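PDB 3W0K: bifunctional endomannanase/endoglucanase from Caldanaerobius polysaccharolyticus, which probably hydrolyses beta-linked mannan and cellulose chains within their length, as a family 5 glycoside hydrolase with a beta/alpha barrel. Local coordinates for residues L280-E285 against L325-V330. Residues are numbered along the deposited sequence; the frame is centred on the assembly and turned at random.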
# COMPACT_ATOMS: atom_id res chain seq x y z
N LEU A 280 -16.47 -3.62 7.80
CA LEU A 280 -16.26 -4.83 7.02
C LEU A 280 -14.91 -5.44 7.38
O LEU A 280 -14.80 -6.65 7.52
CB LEU A 280 -16.31 -4.53 5.52
CG LEU A 280 -17.70 -4.40 4.90
CD1 LEU A 280 -17.58 -4.06 3.43
CD2 LEU A 280 -18.45 -5.72 5.08
N TYR A 281 -13.89 -4.60 7.53
CA TYR A 281 -12.56 -5.09 7.88
C TYR A 281 -12.58 -5.77 9.25
O TYR A 281 -11.93 -6.79 9.45
CB TYR A 281 -11.52 -3.96 7.86
CG TYR A 281 -11.32 -3.31 6.51
CD1 TYR A 281 -11.74 -3.94 5.33
CD2 TYR A 281 -10.73 -2.05 6.42
CE1 TYR A 281 -11.57 -3.32 4.09
CE2 TYR A 281 -10.56 -1.43 5.19
CZ TYR A 281 -10.98 -2.06 4.03
OH TYR A 281 -10.83 -1.42 2.82
N LYS A 282 -13.36 -5.22 10.18
CA LYS A 282 -13.48 -5.79 11.51
C LYS A 282 -14.16 -7.15 11.44
O LYS A 282 -13.71 -8.12 12.05
CB LYS A 282 -14.28 -4.86 12.43
CG LYS A 282 -14.29 -5.33 13.88
CD LYS A 282 -15.06 -4.37 14.77
CE LYS A 282 -14.95 -4.78 16.23
NZ LYS A 282 -15.69 -3.85 17.12
N GLU A 283 -15.24 -7.22 10.65
CA GLU A 283 -15.99 -8.46 10.47
C GLU A 283 -15.12 -9.54 9.82
O GLU A 283 -15.15 -10.71 10.23
CB GLU A 283 -17.23 -8.21 9.61
CG GLU A 283 -18.07 -9.45 9.35
CD GLU A 283 -19.24 -9.19 8.42
OE1 GLU A 283 -19.82 -8.09 8.48
OE2 GLU A 283 -19.57 -10.10 7.62
N PHE A 284 -14.35 -9.14 8.82
CA PHE A 284 -13.47 -10.05 8.09
C PHE A 284 -12.19 -10.36 8.87
O PHE A 284 -11.46 -11.29 8.53
CB PHE A 284 -13.05 -9.44 6.74
CG PHE A 284 -14.20 -9.16 5.80
CD1 PHE A 284 -15.45 -9.73 5.99
CD2 PHE A 284 -14.00 -8.34 4.69
CE1 PHE A 284 -16.49 -9.48 5.10
CE2 PHE A 284 -15.03 -8.09 3.79
CZ PHE A 284 -16.28 -8.66 4.00
N GLU A 285 -11.93 -9.56 9.90
CA GLU A 285 -10.74 -9.68 10.74
C GLU A 285 -9.49 -9.37 9.91
O GLU A 285 -8.49 -10.08 9.96
CB GLU A 285 -10.64 -11.06 11.39
CG GLU A 285 -11.74 -11.32 12.42
CD GLU A 285 -11.54 -12.61 13.20
OE1 GLU A 285 -10.43 -13.20 13.15
OE2 GLU A 285 -12.49 -13.04 13.88
N LEU A 325 -10.64 4.06 13.40
CA LEU A 325 -9.49 3.22 13.08
C LEU A 325 -9.17 2.29 14.25
O LEU A 325 -8.83 1.12 14.05
CB LEU A 325 -8.27 4.08 12.75
CG LEU A 325 -8.36 4.91 11.47
CD1 LEU A 325 -7.13 5.80 11.35
CD2 LEU A 325 -8.47 4.00 10.25
N VAL A 326 -9.31 2.79 15.47
CA VAL A 326 -9.03 2.00 16.67
C VAL A 326 -10.15 1.00 16.97
O VAL A 326 -9.88 -0.16 17.28
CB VAL A 326 -8.81 2.93 17.89
CG1 VAL A 326 -8.68 2.10 19.17
CG2 VAL A 326 -7.57 3.78 17.69
N GLU A 327 -11.39 1.45 16.86
CA GLU A 327 -12.56 0.62 17.15
C GLU A 327 -12.70 -0.61 16.27
O GLU A 327 -13.21 -1.64 16.71
CB GLU A 327 -13.83 1.49 17.06
CG GLU A 327 -15.16 0.73 17.11
CD GLU A 327 -15.40 -0.04 18.41
OE1 GLU A 327 -14.85 0.35 19.46
OE2 GLU A 327 -16.17 -1.03 18.37
N ASN A 328 -12.21 -0.53 15.03
CA ASN A 328 -12.33 -1.66 14.12
C ASN A 328 -11.17 -2.65 14.07
O ASN A 328 -11.09 -3.49 13.17
CB ASN A 328 -12.76 -1.17 12.74
CG ASN A 328 -14.19 -0.67 12.74
OD1 ASN A 328 -15.13 -1.47 12.72
ND2 ASN A 328 -14.37 0.64 12.85
N ARG A 329 -10.29 -2.57 15.06
CA ARG A 329 -9.17 -3.49 15.17
C ARG A 329 -9.68 -4.71 15.93
O ARG A 329 -10.64 -4.61 16.69
CB ARG A 329 -8.01 -2.84 15.94
CG ARG A 329 -7.50 -1.55 15.30
CD ARG A 329 -6.14 -1.10 15.83
NE ARG A 329 -6.15 -0.68 17.23
CZ ARG A 329 -5.46 0.35 17.70
NH1 ARG A 329 -4.69 1.08 16.90
NH2 ARG A 329 -5.49 0.63 19.00
N VAL A 330 -9.08 -5.87 15.67
CA VAL A 330 -9.46 -7.11 16.36
C VAL A 330 -8.23 -7.76 16.99
O VAL A 330 -7.10 -7.32 16.67
CB VAL A 330 -10.17 -8.13 15.42
CG1 VAL A 330 -11.47 -7.55 14.88
CG2 VAL A 330 -9.25 -8.54 14.28
OXT VAL A 330 -8.40 -8.70 17.79
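At the surface of the beta/alpha barrel, K282 on the outer helix 267-284 meets E327 at the end of helix 319-327, the last of the chain, and N328 and V330 of the C-terminal tail that follows. Helix 267-284 ends in a Schellman motif, with E285 at positive phi (65°) as its C-prime residue. K282 carries most of the contact. Its CG is anti to the backbone N (chi1 -173°), and the chain beyond is fully extended. It therefore runs across the start of the tail to the end of the neighbouring helix. There NZ forms a salt bridge with E327 OE2 at 3.1 Å, a weak hydrogen bond by its geometry. A second weak bond joins NZ to the backbone O of E327 at 3.3 Å. The side chain of N328 crosses that of K282 at about a right angle, with OD1 3.5 Å from K282 CB and 3.6 Å from K282 CD. N328 ND2 is hydrogen-bonded to L324 O, back on the preceding helix. An alanine in place of K282 would probably leave E327 OE2 without its charged mate here and open a gap beside N328 OD1 where CD now packs. The backbone N of V330 is hydrogen-bonded to Y4 OH, on the first barrel strand. The two V330 methyls divide their contacts: CG1 lies 3.7 Å from K282 CG, and CG2 packs 4.0 Å from E285 CA.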